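Local atomic coordinates of putative phosphohistidine phosphatase SixA (Agrobacterium tumefaciens, PDB entry 2RFL), a protein that probably removes phosphate from phosphohistidine or related phosphomonoesters, as a SixA-like member of the histidine phosphatase superfamily. Residues L13-K18 / G114-M119; R27-G32 / S61-C66. All coordinates share one frame; numbering follows the deposited sequence. Where two conformers were deposited one is given.

Contact 1: residues L13-K18 / G114-M119; sequences LLRHAK and GHNPTM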
loop_
_atom_site.group_PDB
_atom_site.type_symbol
_atom_site.label_atom_id
_atom_site.label_comp_id
_atom_site.label_asym_id
_atom_site.label_seq_id
_atom_site.Cartn_x
_atom_site.Cartn_y
_atom_site.Cartn_z
ATOM N N LEU A 13 3.027 -2.618 -0.367
ATOM C CA LEU A 13 1.694 -2.558 0.231
ATOM C C LEU A 13 1.531 -1.414 1.215
ATOM O O LEU A 13 2.059 -1.471 2.356
ATOM C CB LEU A 13 1.399 -3.853 1.004
ATOM C CG LEU A 13 1.413 -5.236 0.376
ATOM C CD1 LEU A 13 1.119 -6.211 1.482
ATOM C CD2 LEU A 13 0.373 -5.320 -0.672
ATOM N N LEU A 14 0.742 -0.427 0.787
ATOM C CA LEU A 14 0.563 0.858 1.449
ATOM C C LEU A 14 -0.878 1.064 1.936
ATOM O O LEU A 14 -1.840 1.140 1.155
ATOM C CB LEU A 14 0.991 2.036 0.508
ATOM C CG LEU A 14 0.814 3.502 1.003
ATOM C CD1 LEU A 14 1.600 3.828 2.296
ATOM C CD2 LEU A 14 1.109 4.576 -0.066
ATOM N N ARG A 15 -1.031 1.190 3.242
ATOM C CA ARG A 15 -2.319 1.570 3.755
ATOM C C ARG A 15 -2.400 3.085 3.674
ATOM O O ARG A 15 -1.397 3.766 3.853
ATOM C CB ARG A 15 -2.550 1.051 5.160
ATOM C CG ARG A 15 -3.981 1.330 5.637
ATOM C CD ARG A 15 -4.395 0.553 6.855
ATOM N NE ARG A 15 -5.631 1.105 7.356
ATOM C CZ ARG A 15 -5.944 1.169 8.647
ATOM N NH1 ARG A 15 -5.126 0.650 9.561
ATOM N NH2 ARG A 15 -7.082 1.737 9.031
ATOM N N HIS A 16 -3.593 3.592 3.357
ATOM C CA HIS A 16 -3.835 5.008 3.235
ATOM C C HIS A 16 -3.526 5.644 4.598
ATOM O O HIS A 16 -3.563 4.966 5.636
ATOM C CB HIS A 16 -5.286 5.291 2.793
ATOM C CG HIS A 16 -6.311 4.921 3.821
ATOM N ND1 HIS A 16 -6.587 5.711 4.923
ATOM C CD2 HIS A 16 -7.083 3.816 3.952
ATOM C CE1 HIS A 16 -7.491 5.112 5.676
ATOM N NE2 HIS A 16 -7.818 3.970 5.103
ATOM N N ALA A 17 -3.185 6.930 4.568
ATOM C CA ALA A 17 -2.876 7.690 5.761
ATOM C C ALA A 17 -4.142 7.906 6.594
ATOM O O ALA A 17 -5.253 7.557 6.133
ATOM C CB ALA A 17 -2.222 9.021 5.370
ATOM N N LYS A 18 -3.965 8.462 7.806
ATOM C CA LYS A 18 -5.070 8.730 8.747
ATOM C C LYS A 18 -6.115 9.673 8.162
ATOM O O LYS A 18 -5.796 10.778 7.693
ATOM C CB LYS A 18 -4.557 9.251 10.108
ATOM C CG LYS A 18 -5.655 9.427 11.198
ATOM C CD LYS A 18 -5.127 9.798 12.579
ATOM C CE LYS A 18 -4.747 8.571 13.419
ATOM N NZ LYS A 18 -5.710 7.399 13.387
ATOM N N GLY A 114 -4.617 0.930 -0.890
ATOM C CA GLY A 114 -6.016 0.662 -0.509
ATOM C C GLY A 114 -6.176 0.564 0.991
ATOM O O GLY A 114 -5.425 1.197 1.736
ATOM N N HIS A 115 -7.137 -0.255 1.421
ATOM C CA HIS A 115 -7.697 -0.187 2.776
ATOM C C HIS A 115 -7.672 -1.530 3.480
ATOM O O HIS A 115 -7.706 -2.573 2.833
ATOM C CB HIS A 115 -9.184 0.268 2.788
ATOM C CG HIS A 115 -9.545 1.294 1.768
ATOM N ND1 HIS A 115 -10.053 2.527 2.112
ATOM C CD2 HIS A 115 -9.564 1.252 0.413
ATOM C CE1 HIS A 115 -10.338 3.217 1.023
ATOM N NE2 HIS A 115 -10.043 2.469 -0.024
ATOM N N ASN A 116 -7.639 -1.467 4.813
ATOM C CA ASN A 116 -7.970 -2.581 5.702
ATOM C C ASN A 116 -9.462 -2.958 5.589
ATOM O O ASN A 116 -10.273 -2.092 5.324
ATOM C CB ASN A 116 -7.619 -2.204 7.156
ATOM C CG ASN A 116 -6.188 -2.605 7.557
ATOM O OD1 ASN A 116 -5.473 -3.310 6.832
ATOM N ND2 ASN A 116 -5.782 -2.171 8.735
ATOM N N PRO A 117 -9.839 -4.236 5.816
ATOM C CA PRO A 117 -9.070 -5.442 6.124
ATOM C C PRO A 117 -8.341 -5.997 4.912
ATOM O O PRO A 117 -7.427 -6.804 5.085
ATOM C CB PRO A 117 -10.140 -6.475 6.520
ATOM C CG PRO A 117 -11.404 -5.884 6.334
ATOM C CD PRO A 117 -11.287 -4.527 5.773
ATOM N N THR A 118 -8.764 -5.602 3.708
ATOM C CA THR A 118 -8.163 -6.123 2.487
ATOM C C THR A 118 -6.636 -6.005 2.416
ATOM O O THR A 118 -5.974 -6.906 1.950
ATOM C CB THR A 118 -8.782 -5.462 1.273
ATOM O OG1 THR A 118 -10.133 -5.128 1.590
ATOM C CG2 THR A 118 -8.728 -6.388 0.048
HETATM N N MSE A 119 -6.090 -4.888 2.859
HETATM C CA MSE A 119 -4.637 -4.681 2.825
HETATM C C MSE A 119 -3.910 -5.672 3.759
HETATM O O MSE A 119 -3.012 -6.396 3.320
HETATM C CB MSE A 119 -4.277 -3.205 3.137
HETATM C CG MSE A 119 -2.845 -2.765 2.682
HETATM SE SE MSE A 119 -2.365 -3.121 0.769
HETATM C CE MSE A 119 -3.649 -1.926 -0.124
#
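The amide of N116 lies over one face of the R15 guanidinium, with CG of N116 3.5 Å above the guanidinium plane, displaced toward its rim, and the two flat groups 30° apart. The side chains cross at about a right angle. R15 reaches this place because CG stands anti to the backbone N (chi1 -174°) and the chain runs extended to NE. R15 NH1 and N116 ND2 come within 3.0 Å, but both are donors; each is hydrogen-bonded instead to the carbonyl oxygen of F140, which is consistent with their closeness. The H16 and H115 imidazoles meet obliquely, planes at 60° and centroids 5.3 Å apart, H16 CD2 lying 3.7 Å from H115 ND1. H16 ND1 donates to A17 O over 2.6 Å, which would restrain the ring. The two histidines follow the C-terminal ends of adjacent parallel strands, 10-15 and 109-114, and R15-H16 matches the Arg-His pair of the superfamily's RHG signature, with A17 in the third place; in family members this histidine typically takes up the phosphoryl group, a role inferred for H16. Two weak backbone bonds form the parallel beta bridge of R15 with G114: G114 N to L14 O (3.5 Å) and H16 N to G114 O (3.4 Å). Next to this bridge, selenomethionine M119, bent at chi2 and chi3, brings SE to 3.8 Å from L13 CD2, while L13 also packs on A146 and L148.

Contact 2: residues R27-G32 / S61-C66; sequences RDFDRG and STAARC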
loop_
_atom_site.group_PDB
_atom_site.type_symbol
_atom_site.label_atom_id
_atom_site.label_comp_id
_atom_site.label_asym_id
_atom_site.label_seq_id
_atom_site.Cartn_x
_atom_site.Cartn_y
_atom_site.Cartn_z
ATOM N N ARG A 27 -21.004 10.535 3.690
ATOM C CA ARG A 27 -20.530 9.582 2.669
ATOM C C ARG A 27 -19.036 9.250 2.829
ATOM O O ARG A 27 -18.174 10.088 2.557
ATOM C CB ARG A 27 -20.846 10.099 1.254
ATOM C CG ARG A 27 -20.184 9.331 0.122
ATOM C CD ARG A 27 -20.884 9.652 -1.192
ATOM N NE ARG A 27 -19.915 10.084 -2.195
ATOM C CZ ARG A 27 -19.557 9.393 -3.274
ATOM N NH1 ARG A 27 -18.657 9.911 -4.095
ATOM N NH2 ARG A 27 -20.100 8.210 -3.553
ATOM N N ASP A 28 -18.745 8.036 3.284
ATOM C CA ASP A 28 -17.382 7.650 3.678
ATOM C C ASP A 28 -16.287 7.816 2.604
ATOM O O ASP A 28 -15.160 8.227 2.900
ATOM C CB ASP A 28 -17.360 6.203 4.182
ATOM C CG ASP A 28 -15.968 5.755 4.572
ATOM O OD1 ASP A 28 -15.394 6.407 5.446
ATOM O OD2 ASP A 28 -15.446 4.789 4.005
ATOM N N PHE A 29 -16.630 7.423 1.376
ATOM C CA PHE A 29 -15.765 7.541 0.221
ATOM C C PHE A 29 -15.043 8.905 0.193
ATOM O O PHE A 29 -13.812 8.984 -0.035
ATOM C CB PHE A 29 -16.598 7.284 -1.019
ATOM C CG PHE A 29 -15.827 7.331 -2.293
ATOM C CD1 PHE A 29 -14.958 6.306 -2.627
ATOM C CD2 PHE A 29 -15.967 8.405 -3.168
ATOM C CE1 PHE A 29 -14.252 6.340 -3.827
ATOM C CE2 PHE A 29 -15.272 8.453 -4.351
ATOM C CZ PHE A 29 -14.412 7.430 -4.692
ATOM N N ASP A 30 -15.808 9.956 0.508
ATOM C CA ASP A 30 -15.317 11.337 0.486
ATOM C C ASP A 30 -14.533 11.856 1.702
ATOM O O ASP A 30 -14.242 13.039 1.768
ATOM C CB ASP A 30 -16.457 12.305 0.114
ATOM C CG ASP A 30 -16.908 12.101 -1.303
ATOM O OD1 ASP A 30 -16.178 11.398 -2.033
ATOM O OD2 ASP A 30 -17.962 12.600 -1.691
ATOM N N ARG A 31 -14.184 10.991 2.649
ATOM C CA ARG A 31 -13.471 11.476 3.813
ATOM C C ARG A 31 -12.048 11.822 3.403
ATOM O O ARG A 31 -11.487 11.156 2.525
ATOM C CB ARG A 31 -13.474 10.443 4.935
ATOM C CG ARG A 31 -14.821 10.222 5.595
ATOM C CD ARG A 31 -14.774 8.913 6.339
ATOM N NE ARG A 31 -13.527 8.778 7.079
ATOM C CZ ARG A 31 -13.010 7.631 7.495
ATOM N NH1 ARG A 31 -13.623 6.485 7.246
ATOM N NH2 ARG A 31 -11.868 7.635 8.170
ATOM N N GLY A 32 -11.474 12.859 4.022
ATOM C CA GLY A 32 -10.129 13.319 3.663
ATOM C C GLY A 32 -9.036 12.855 4.602
ATOM O O GLY A 32 -9.302 12.207 5.611
ATOM N N SER A 61 -7.069 2.838 -4.692
ATOM C CA SER A 61 -8.462 3.221 -4.526
ATOM C C SER A 61 -8.697 4.629 -5.111
ATOM O O SER A 61 -7.801 5.508 -5.134
ATOM C CB SER A 61 -8.857 3.179 -3.024
ATOM O OG SER A 61 -10.206 3.576 -2.722
ATOM N N THR A 62 -9.916 4.839 -5.573
ATOM C CA THR A 62 -10.325 6.118 -6.000
ATOM C C THR A 62 -10.735 6.948 -4.792
ATOM O O THR A 62 -10.925 8.148 -4.948
ATOM C CB THR A 62 -11.495 5.987 -6.987
ATOM O OG1 THR A 62 -12.401 5.004 -6.485
ATOM C CG2 THR A 62 -10.988 5.540 -8.320
ATOM N N ALA A 63 -10.881 6.322 -3.597
ATOM C CA ALA A 63 -11.417 7.065 -2.424
ATOM C C ALA A 63 -10.504 8.237 -2.106
ATOM O O ALA A 63 -9.307 8.070 -2.026
ATOM C CB ALA A 63 -11.599 6.178 -1.211
ATOM N N ALA A 64 -11.065 9.425 -1.945
ATOM C CA ALA A 64 -10.231 10.584 -1.722
ATOM C C ALA A 64 -9.009 10.263 -0.807
ATOM O O ALA A 64 -7.871 10.518 -1.213
ATOM C CB ALA A 64 -11.019 11.676 -1.207
ATOM N N ARG A 65 -9.227 9.667 0.375
ATOM C CA ARG A 65 -8.131 9.394 1.308
ATOM C C ARG A 65 -7.014 8.541 0.698
ATOM O O ARG A 65 -5.908 8.490 1.226
ATOM C CB ARG A 65 -8.624 8.766 2.625
ATOM C CG ARG A 65 -8.972 7.250 2.586
ATOM C CD ARG A 65 -9.599 6.807 3.976
ATOM N NE ARG A 65 -10.497 5.626 3.961
ATOM C CZ ARG A 65 -11.788 5.646 3.596
ATOM N NH1 ARG A 65 -12.399 6.768 3.180
ATOM N NH2 ARG A 65 -12.493 4.521 3.646
ATOM N N CYS A 66 -7.292 7.869 -0.404
ATOM C CA CYS A 66 -6.282 7.015 -1.009
ATOM C C CYS A 66 -5.625 7.858 -2.037
ATOM O O CYS A 66 -4.428 7.839 -2.181
ATOM C CB CYS A 66 -6.887 5.763 -1.653
ATOM S SG CYS A 66 -7.037 4.381 -0.501
#
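Two first torsions bring D28 and R65 together: D28 holds CG anti to its backbone N, while R65 places CG between backbone N and carbonyl carbon (chi1 78°) and then runs extended to NE. The result is a firm D28-R65 salt bridge, set where the loop before helix 35-51, with its 3-10 turn 28-30, packs against the N-terminal end of helix 64-77; A63 occupies the N-cap position of that helix. R31 extends the bridge into a network through D28 OD1, an arm less certain in the model. R65 grips D28 end-on, one nitrogen to each of two atoms. NH2 reaches D28 OD2 at 3.0 Å on the syn side, with the carboxylate and guanidinium planes 51° apart, and NH1 reaches the D28 backbone O at 3.1 Å from above the carbonyl plane. R31 N donates to that same oxygen from the opposite face, so two bonds hold it. The R31 guanidinium lies flat on that of R65, centres 4.5 Å apart and planes at 16°, with R31 NH1 over the centre of the R65 group; an aspartate so close would be expected to offset the repulsion of two such groups. R31 also makes a cation-pi contact with W21, and D28 OD2 has a further partner in the hydroxyl of Y90. Beside the salt bridge, F29 O accepts a weak bond from A64 N. T62 OG1, itself hydrogen-bonded to D87, sits at the F29 ring edge, and the ring packs on the start of the helix, CD1 3.6 Å from A63 CB and CE1 3.2 Å from A63 CA.

Contacts 1 and 2 have centres about 12 Å apart and touch directly. In the S61 conformer given, H115 NE2 and S61 OG are 2.9 Å apart, a probable hydrogen bond that would tie the turn after strand 109-114 to the one after strand 57-60. H16 CE1 packs 3.2 Å from R65 CD, and H115 ND1 lies 3.5 Å from R65 NH2. R15, H16, R65 and H115 thus gather at the C-terminal ends of the parallel strands, consistent with the phosphate pocket of histidine phosphatases. D28 would then be a second-shell residue that positions R65. Y90 bridges the two contacts, its ring meeting H115 and its hydroxyl bonding D28.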